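Local structure of time interval measuring enzyme TIME (Bombyx mori, 2E47) at residues F49-K54 and R119-H124; L62-H67 and G145-C150; H124-D129 and T141-G146. The protein probably destroys superoxide radicals as a copper- and zinc-binding enzyme of the Cu-Zn superoxide dismutase family, converting them to hydrogen peroxide and oxygen. All coordinates share one frame; numbering follows the deposited sequence.

In the fold
From the N terminus, the first strand involved is 45-52; contact 1 closes a long loop by pairing its last residues and the two that follow, 49-54, with strand 120-124. Within that loop lies 62-67, which contact 2 joins to 145-150 at the start of strand 147-155. Contacts 1 and 2 therefore cross, their segments alternating along the chain. Contact 3 begins where contact 1 ends, on shared His-124, and closes a short loop around helix 138-141; it shares Gly-145 and Gly-146 with contact 2. Strand 120-124 lies between strands 45-52 and 147-155 in the antiparallel sheet, and the three contacts tie the loops about the copper ion to these three neighbouring strands.

Contact 1 of 3, residues F49-K54 and R119-H124; sequences FHVHEK and RAVVLH. With CU (copper (II) ion), chain E.
Phe-49 faces Leu-123 in a non-hydrogen-bonded antiparallel pair, and its CA sends a C-H toward Val-122 O. With CG anti to the backbone N (chi1 -172°), the ring lies along the hydrophobic face of the sheet, where its edge meets Leu-123. His-50 is on the opposite face. Its backbone exchanges two hydrogen bonds with Val-122, and its ring turns ND1 onto the copper at 2.0 Å while NE2 is held by Asp-128. The His-50 and His-124 rings meet rim to rim with planes 45° apart, His-50 ND1 and His-124 NE2 both being copper ligands. Val-51 returns to the Phe-49 side, pairs with Val-121 and lays CG1 against Arg-119 CB at 3.8 Å. His-52 N donates to Ala-120 O at 2.7 Å, and the return bond from Ala-120 N is weak. The His-52 ring brings NE2 to the copper at 2.1 Å, tip to tip with His-124, whose NE2 also binds at 2.1 Å; Val-122 CG2 sits over one His-52 face, 3.6 Å from the ring centroid, and Gly-65 O accepts from ND1. Beyond the strand, Glu-53 O receives Arg-119 NH2 at 2.9 Å, close to the guanidinium plane. A water accepts from Arg-119 NH2 and Lys-54 NZ and donates to Glu-53 OE1. An alanine in place of Arg-119 would probably leave Glu-53 O without its guanidinium donor and the water without one of its three partners. His-67 completes the four-histidine copper site typical of this family. In the antiparallel sheet, strand 87-93 borders 45-52 and strand 147-155 borders 120-124; strand 20-27 packs against Phe-49 and Val-121, and Ile-155 of the second subunit touches Arg-119.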
loop_
_atom_site.group_PDB
_atom_site.type_symbol
_atom_site.label_atom_id
_atom_site.label_comp_id
_atom_site.label_asym_id
_atom_site.label_seq_id
_atom_site.Cartn_x
_atom_site.Cartn_y
_atom_site.Cartn_z
ATOM N N PHE A 49 5.563 9.996 -14.038
ATOM C CA PHE A 49 5.475 8.921 -13.080
ATOM C C PHE A 49 6.041 9.446 -11.767
ATOM O O PHE A 49 7.185 9.828 -11.717
ATOM C CB PHE A 49 6.347 7.821 -13.599
ATOM C CG PHE A 49 6.240 6.554 -12.828
ATOM C CD1 PHE A 49 7.353 6.026 -12.205
ATOM C CD2 PHE A 49 5.072 5.870 -12.801
ATOM C CE1 PHE A 49 7.256 4.849 -11.514
ATOM C CE2 PHE A 49 4.954 4.709 -12.130
ATOM C CZ PHE A 49 6.054 4.200 -11.462
ATOM N N HIS A 50 5.234 9.524 -10.708
ATOM C CA HIS A 50 5.692 10.181 -9.470
ATOM C C HIS A 50 5.264 9.422 -8.225
ATOM O O HIS A 50 4.286 8.716 -8.298
ATOM C CB HIS A 50 5.088 11.567 -9.350
ATOM C CG HIS A 50 5.024 12.319 -10.643
ATOM N ND1 HIS A 50 3.847 12.868 -11.117
ATOM C CD2 HIS A 50 5.995 12.621 -11.555
ATOM C CE1 HIS A 50 4.100 13.471 -12.268
ATOM N NE2 HIS A 50 5.394 13.349 -12.555
ATOM N N VAL A 51 5.925 9.653 -7.083
ATOM C CA VAL A 51 5.440 9.200 -5.782
ATOM C C VAL A 51 4.607 10.337 -5.226
ATOM O O VAL A 51 5.122 11.512 -5.036
ATOM C CB VAL A 51 6.601 8.885 -4.842
ATOM C CG1 VAL A 51 6.098 8.479 -3.446
ATOM C CG2 VAL A 51 7.512 7.737 -5.464
ATOM N N HIS A 52 3.338 10.053 -4.974
ATOM C CA HIS A 52 2.468 11.070 -4.427
ATOM C C HIS A 52 2.431 10.875 -2.886
ATOM O O HIS A 52 2.847 9.846 -2.339
ATOM C CB HIS A 52 1.088 11.024 -5.115
ATOM C CG HIS A 52 1.063 11.617 -6.502
ATOM N ND1 HIS A 52 0.044 12.425 -6.941
ATOM C CD2 HIS A 52 1.904 11.498 -7.551
ATOM C CE1 HIS A 52 0.251 12.764 -8.197
ATOM N NE2 HIS A 52 1.392 12.230 -8.592
ATOM N N GLU A 53 2.005 11.901 -2.169
ATOM C CA GLU A 53 2.217 11.949 -0.749
ATOM C C GLU A 53 1.403 10.884 0.028
ATOM O O GLU A 53 1.901 10.306 0.976
ATOM C CB GLU A 53 1.866 13.359 -0.244
ATOM C CG GLU A 53 2.009 13.441 1.242
ATOM C CD GLU A 53 1.496 14.758 1.842
ATOM O OE1 GLU A 53 1.868 15.043 3.016
ATOM O OE2 GLU A 53 0.738 15.480 1.155
ATOM N N LYS A 54 0.152 10.650 -0.340
ATOM C CA LYS A 54 -0.673 9.786 0.483
ATOM C C LYS A 54 -0.913 8.442 -0.250
ATOM O O LYS A 54 -1.071 8.407 -1.493
ATOM C CB LYS A 54 -2.022 10.449 0.657
ATOM C CG LYS A 54 -2.049 11.781 1.470
ATOM C CD LYS A 54 -1.087 11.701 2.585
ATOM C CE LYS A 54 -1.176 12.939 3.509
ATOM N NZ LYS A 54 -0.457 12.683 4.823
ATOM N N ARG A 119 3.323 5.231 0.639
ATOM C CA ARG A 119 2.955 6.324 -0.263
ATOM C C ARG A 119 2.436 5.714 -1.576
ATOM O O ARG A 119 2.212 4.530 -1.625
ATOM C CB ARG A 119 4.114 7.361 -0.407
ATOM C CG ARG A 119 4.454 7.881 1.005
ATOM C CD ARG A 119 5.410 8.993 1.052
ATOM N NE ARG A 119 5.804 9.327 2.447
ATOM C CZ ARG A 119 5.090 10.084 3.301
ATOM N NH1 ARG A 119 5.570 10.318 4.510
ATOM N NH2 ARG A 119 3.932 10.624 2.969
ATOM N N ALA A 120 2.185 6.496 -2.613
ATOM C CA ALA A 120 1.571 5.910 -3.841
ATOM C C ALA A 120 2.435 6.261 -5.042
ATOM O O ALA A 120 3.058 7.332 -5.078
ATOM C CB ALA A 120 0.199 6.466 -4.057
ATOM N N VAL A 121 2.520 5.341 -6.006
ATOM C CA VAL A 121 3.104 5.690 -7.286
ATOM C C VAL A 121 1.905 6.056 -8.158
ATOM O O VAL A 121 0.835 5.396 -8.060
ATOM C CB VAL A 121 3.825 4.471 -7.856
ATOM C CG1 VAL A 121 4.067 4.732 -9.291
ATOM C CG2 VAL A 121 5.135 4.373 -7.205
ATOM N N VAL A 122 2.054 7.064 -9.003
ATOM C CA VAL A 122 0.975 7.503 -9.881
ATOM C C VAL A 122 1.518 7.684 -11.292
ATOM O O VAL A 122 2.541 8.383 -11.493
ATOM C CB VAL A 122 0.335 8.823 -9.497
ATOM C CG1 VAL A 122 -0.796 9.174 -10.522
ATOM C CG2 VAL A 122 -0.240 8.720 -8.083
ATOM N N LEU A 123 0.852 7.035 -12.248
ATOM C CA LEU A 123 1.198 7.180 -13.671
ATOM C C LEU A 123 0.215 8.134 -14.259
ATOM O O LEU A 123 -1.017 7.923 -14.118
ATOM C CB LEU A 123 0.998 5.848 -14.386
ATOM C CG LEU A 123 1.243 5.712 -15.885
ATOM C CD1 LEU A 123 2.674 5.984 -16.242
ATOM C CD2 LEU A 123 0.899 4.271 -16.267
ATOM N N HIS A 124 0.724 9.070 -15.052
ATOM C CA HIS A 124 -0.089 10.155 -15.552
ATOM C C HIS A 124 -0.369 10.034 -17.012
ATOM O O HIS A 124 0.316 9.274 -17.733
ATOM C CB HIS A 124 0.694 11.470 -15.296
ATOM C CG HIS A 124 0.786 11.810 -13.859
ATOM N ND1 HIS A 124 -0.235 12.445 -13.193
ATOM C CD2 HIS A 124 1.764 11.598 -12.955
ATOM C CE1 HIS A 124 0.129 12.630 -11.936
ATOM N NE2 HIS A 124 1.349 12.150 -11.765
HETATM CU CU CU E . 2.080 13.310 -10.202
HETATM O O HOH W 1 2.303 12.450 4.855
#

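Contact 2 of 3, residues L62-H67 and G145-C150. With ZN (zinc ion), chain F; CU (copper (II) ion), chain E.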
loop_
_atom_site.group_PDB
_atom_site.type_symbol
_atom_site.label_atom_id
_atom_site.label_comp_id
_atom_site.label_asym_id
_atom_site.label_seq_id
_atom_site.Cartn_x
_atom_site.Cartn_y
_atom_site.Cartn_z
ATOM N N LEU A 62 -7.055 10.535 -7.228
ATOM C CA LEU A 62 -7.019 11.892 -6.642
ATOM C C LEU A 62 -6.614 11.952 -5.160
ATOM O O LEU A 62 -5.906 12.875 -4.742
ATOM C CB LEU A 62 -8.388 12.567 -6.811
ATOM C CG LEU A 62 -8.407 14.041 -7.267
ATOM C CD1 LEU A 62 -8.030 15.009 -6.123
ATOM C CD2 LEU A 62 -7.485 14.304 -8.508
ATOM N N SER A 63 -7.080 10.992 -4.364
ATOM C CA SER A 63 -6.909 11.024 -2.912
ATOM C C SER A 63 -5.474 10.679 -2.537
ATOM O O SER A 63 -5.062 10.869 -1.388
ATOM C CB SER A 63 -7.968 10.114 -2.216
ATOM O OG SER A 63 -7.882 8.758 -2.732
ATOM N N THR A 64 -4.651 10.285 -3.525
ATOM C CA THR A 64 -3.242 10.167 -3.230
ATOM C C THR A 64 -2.520 11.488 -2.959
ATOM O O THR A 64 -1.383 11.470 -2.464
ATOM C CB THR A 64 -2.467 9.343 -4.297
ATOM O OG1 THR A 64 -2.331 10.123 -5.472
ATOM C CG2 THR A 64 -3.201 8.022 -4.581
ATOM N N GLY A 65 -3.179 12.623 -3.258
ATOM C CA GLY A 65 -2.643 13.933 -2.932
ATOM C C GLY A 65 -1.674 14.420 -4.016
ATOM O O GLY A 65 -1.775 14.014 -5.192
ATOM N N SER A 66 -0.734 15.283 -3.624
ATOM C CA SER A 66 0.202 15.858 -4.583
ATOM C C SER A 66 1.553 15.160 -4.480
ATOM O O SER A 66 1.708 14.151 -3.786
ATOM C CB SER A 66 0.325 17.386 -4.369
ATOM O OG SER A 66 0.647 17.718 -3.033
ATOM N N HIS A 67 2.550 15.673 -5.167
ATOM C CA HIS A 67 3.804 14.980 -5.236
ATOM C C HIS A 67 4.401 14.943 -3.835
ATOM O O HIS A 67 4.355 15.955 -3.110
ATOM C CB HIS A 67 4.743 15.627 -6.293
ATOM C CG HIS A 67 4.264 15.478 -7.713
ATOM N ND1 HIS A 67 4.879 16.103 -8.773
ATOM C CD2 HIS A 67 3.211 14.761 -8.223
ATOM C CE1 HIS A 67 4.209 15.751 -9.884
ATOM N NE2 HIS A 67 3.230 14.879 -9.588
ATOM N N GLY A 145 -0.891 16.103 -16.216
ATOM C CA GLY A 145 -2.304 15.883 -16.507
ATOM C C GLY A 145 -2.938 14.915 -15.526
ATOM O O GLY A 145 -2.445 14.758 -14.429
ATOM N N GLY A 146 -4.023 14.260 -15.956
ATOM C CA GLY A 146 -4.806 13.357 -15.128
ATOM C C GLY A 146 -4.020 12.086 -14.824
ATOM O O GLY A 146 -2.913 11.857 -15.346
ATOM N N ARG A 147 -4.618 11.262 -13.964
ATOM C CA ARG A 147 -3.928 10.174 -13.316
ATOM C C ARG A 147 -4.476 8.900 -13.902
ATOM O O ARG A 147 -5.632 8.633 -13.749
ATOM C CB ARG A 147 -4.219 10.257 -11.820
ATOM C CG ARG A 147 -3.685 11.588 -11.227
ATOM C CD ARG A 147 -3.739 11.632 -9.733
ATOM N NE ARG A 147 -3.304 12.954 -9.324
ATOM C CZ ARG A 147 -3.152 13.391 -8.076
ATOM N NH1 ARG A 147 -2.751 14.641 -7.888
ATOM N NH2 ARG A 147 -3.397 12.611 -7.025
ATOM N N VAL A 148 -3.660 8.133 -14.609
ATOM C CA VAL A 148 -4.260 6.978 -15.324
ATOM C C VAL A 148 -4.243 5.696 -14.477
ATOM O O VAL A 148 -5.046 4.802 -14.698
ATOM C CB VAL A 148 -3.685 6.747 -16.745
ATOM C CG1 VAL A 148 -3.846 8.010 -17.613
ATOM C CG2 VAL A 148 -2.275 6.385 -16.698
ATOM N N ALA A 149 -3.296 5.595 -13.528
ATOM C CA ALA A 149 -3.256 4.459 -12.618
ATOM C C ALA A 149 -2.411 4.813 -11.427
ATOM O O ALA A 149 -1.530 5.660 -11.533
ATOM C CB ALA A 149 -2.654 3.214 -13.399
ATOM N N CYS A 150 -2.664 4.130 -10.302
ATOM C CA CYS A 150 -1.891 4.309 -9.088
ATOM C C CYS A 150 -1.810 3.038 -8.283
ATOM O O CYS A 150 -2.673 2.149 -8.431
ATOM C CB CYS A 150 -2.493 5.429 -8.181
ATOM S SG CYS A 150 -4.210 5.410 -7.961
HETATM ZN ZN ZN F . 6.664 17.082 -8.544
HETATM CU CU CU E . 2.080 13.310 -10.202
#
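Arg-147 carries this contact, reaching from the start of its strand to the loop 62-67 and holding one carbonyl, Gly-65 O, with both terminal nitrogens. The bond from Arg-147 NH2 to Gly-65 O is 2.8 Å, in the carbonyl plane but tilted 23° from the guanidinium plane; the second, from NH1 to the same oxygen at 2.9 Å, is weak. The chain is extended from CG to NE, with CG anti to the carbonyl carbon (chi1 -62°), which carries the guanidinium straight across to the loop. The grip holds the guanidinium beside the copper ligands, consistent with the active-site arginine that guides superoxide in this family. Thr-64 OG1 lies 3.1 Å from Arg-147 NH2 and is hydrogen-bonded to Cys-61 O. Gly-65 N bonds back to Leu-62 O.

Van der Waals contact is sparse. Leu-62 CD2 lies over one face of the guanidinium, 4.4 Å from Arg-147 CZ, and Thr-64 CG2 approaches Cys-150 SG. That sulfur forms the disulfide with Cys-61, a covalent tie between this loop and the strand.

His-67 bridges the metals: NE2 holds copper and ND1 zinc, each at 2.0 Å. His-75, His-84 and Asp-87 complete the zinc site.

From strand 120-124, Val-122 touches both Arg-147 and Thr-64, and His-52 of strand 45-52 meets the same two side chains. Val-148 and Ala-149 together face Leu-123, a classic beta bulge in strand 147-155.

Contact 3 of 3, residues H124-D129 and T141-G146; sequences HEKADD and TGNAGG. With CU (copper (II) ion), chain E.
Glu-125 and Gly-146 pair at one end of two irregular segments, and Asp-129 and Gly-142 at the other. Glu-125 N donates to Gly-146 O at 2.8 Å, Lys-126 N to Ala-144 O, and Asp-129 N to Gly-142 O at 2.8 Å, the last on a lone pair. Gly-142 has positive phi just after helix 138-141, and a side chain there would run into Asp-128 OD2. Asn-143 N returns to Thr-141 OG1 in an ST turn, the same hydroxyl also being hydrogen-bonded to Asp-137 O. One water donates to both Ala-127 O and Asn-143 O.

Among the side chains, Glu-125 OE2 takes Gly-146 N at 2.9 Å in a nearly straight bond (179°) that arrives from above the carboxylate plane. Lys-126 CG lies between backbone N and carbonyl carbon (chi1 52°), and the chain runs past Ala-144 O to set CE 3.4 Å from Asn-143 O. A second water donates to Asp-129 OD1 and Asn-143 OD1, while Asp-129 OD2 is hydrogen-bonded to Ser-138 OG. The methyl of Ala-144 packs off-centre on the His-124 ring, 4.3 Å from its centroid. His-124 ND1 makes weak bonds to Gly-145 O and Gly-146 O.

Asp-128 OD2 receives His-75 NE2, its OD1 holding His-50. The carboxylate joins a zinc ligand to a copper ligand as a second-shell bridge and, with the carbonyls beside His-124 ND1, probably helps fix how the rings are turned.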
loop_
_atom_site.group_PDB
_atom_site.type_symbol
_atom_site.label_atom_id
_atom_site.label_comp_id
_atom_site.label_asym_id
_atom_site.label_seq_id
_atom_site.Cartn_x
_atom_site.Cartn_y
_atom_site.Cartn_z
ATOM N N HIS A 124 0.724 9.070 -15.052
ATOM C CA HIS A 124 -0.089 10.155 -15.552
ATOM C C HIS A 124 -0.369 10.034 -17.012
ATOM O O HIS A 124 0.316 9.274 -17.733
ATOM C CB HIS A 124 0.694 11.470 -15.296
ATOM C CG HIS A 124 0.786 11.810 -13.859
ATOM N ND1 HIS A 124 -0.235 12.445 -13.193
ATOM C CD2 HIS A 124 1.764 11.598 -12.955
ATOM C CE1 HIS A 124 0.129 12.630 -11.936
ATOM N NE2 HIS A 124 1.349 12.150 -11.765
ATOM N N GLU A 125 -1.350 10.812 -17.468
ATOM C CA GLU A 125 -1.822 10.731 -18.822
ATOM C C GLU A 125 -0.891 11.387 -19.843
ATOM O O GLU A 125 -0.935 11.066 -21.016
ATOM C CB GLU A 125 -3.265 11.296 -18.918
ATOM C CG GLU A 125 -3.418 12.738 -19.386
ATOM C CD GLU A 125 -4.788 13.382 -18.914
ATOM O OE1 GLU A 125 -5.788 12.610 -18.753
ATOM O OE2 GLU A 125 -4.859 14.630 -18.716
ATOM N N LYS A 126 -0.032 12.299 -19.396
ATOM C CA LYS A 126 0.992 12.876 -20.292
ATOM C C LYS A 126 2.318 13.071 -19.668
ATOM O O LYS A 126 2.500 12.842 -18.457
ATOM C CB LYS A 126 0.544 14.171 -20.940
ATOM C CG LYS A 126 0.021 15.252 -20.047
ATOM C CD LYS A 126 -0.942 16.051 -20.899
ATOM C CE LYS A 126 -1.128 17.504 -20.358
ATOM N NZ LYS A 126 -1.205 18.530 -21.470
ATOM N N ALA A 127 3.227 13.538 -20.498
ATOM C CA ALA A 127 4.616 13.708 -20.104
ATOM C C ALA A 127 4.786 14.759 -19.008
ATOM O O ALA A 127 4.071 15.742 -18.952
ATOM C CB ALA A 127 5.474 14.079 -21.320
ATOM N N ASP A 128 5.733 14.526 -18.131
ATOM C CA ASP A 128 6.158 15.526 -17.145
ATOM C C ASP A 128 7.082 16.524 -17.883
ATOM O O ASP A 128 8.045 16.089 -18.503
ATOM C CB ASP A 128 6.976 14.759 -16.105
ATOM C CG ASP A 128 7.365 15.594 -14.872
ATOM O OD1 ASP A 128 7.574 14.939 -13.818
ATOM O OD2 ASP A 128 7.489 16.851 -14.945
ATOM N N ASP A 129 6.826 17.839 -17.770
ATOM C CA ASP A 129 7.649 18.854 -18.480
ATOM C C ASP A 129 8.775 19.410 -17.568
ATOM O O ASP A 129 9.495 20.372 -17.905
ATOM C CB ASP A 129 6.731 19.969 -19.003
ATOM C CG ASP A 129 6.175 20.869 -17.870
ATOM O OD1 ASP A 129 5.213 21.627 -18.156
ATOM O OD2 ASP A 129 6.666 20.820 -16.693
ATOM N N THR A 141 3.339 20.364 -10.787
ATOM C CA THR A 141 2.976 19.050 -11.212
ATOM C C THR A 141 3.714 18.642 -12.460
ATOM O O THR A 141 3.574 17.528 -12.914
ATOM C CB THR A 141 1.454 18.953 -11.524
ATOM O OG1 THR A 141 1.155 19.823 -12.616
ATOM C CG2 THR A 141 0.561 19.338 -10.298
ATOM N N GLY A 142 4.427 19.559 -13.097
ATOM C CA GLY A 142 5.014 19.176 -14.390
ATOM C C GLY A 142 4.033 19.143 -15.567
ATOM O O GLY A 142 4.448 18.781 -16.678
ATOM N N ASN A 143 2.783 19.607 -15.334
ATOM C CA ASN A 143 1.711 19.601 -16.327
ATOM C C ASN A 143 1.525 18.164 -16.887
ATOM O O ASN A 143 1.467 17.974 -18.134
ATOM C CB ASN A 143 2.075 20.599 -17.456
ATOM C CG ASN A 143 0.946 20.840 -18.463
ATOM O OD1 ASN A 143 1.213 21.150 -19.640
ATOM N ND2 ASN A 143 -0.278 20.703 -18.030
ATOM N N ALA A 144 1.520 17.155 -16.000
ATOM C CA ALA A 144 1.463 15.758 -16.516
ATOM C C ALA A 144 0.037 15.269 -16.671
ATOM O O ALA A 144 -0.239 14.174 -17.218
ATOM C CB ALA A 144 2.382 14.764 -15.673
ATOM N N GLY A 145 -0.891 16.103 -16.216
ATOM C CA GLY A 145 -2.304 15.883 -16.507
ATOM C C GLY A 145 -2.938 14.915 -15.526
ATOM O O GLY A 145 -2.445 14.758 -14.429
ATOM N N GLY A 146 -4.023 14.260 -15.956
ATOM C CA GLY A 146 -4.806 13.357 -15.128
ATOM C C GLY A 146 -4.020 12.086 -14.824
ATOM O O GLY A 146 -2.913 11.857 -15.346
HETATM CU CU CU E . 2.080 13.310 -10.202
HETATM O O HOH W 2 3.034 17.721 -20.254
HETATM O O HOH W 3 4.017 21.505 -20.369
#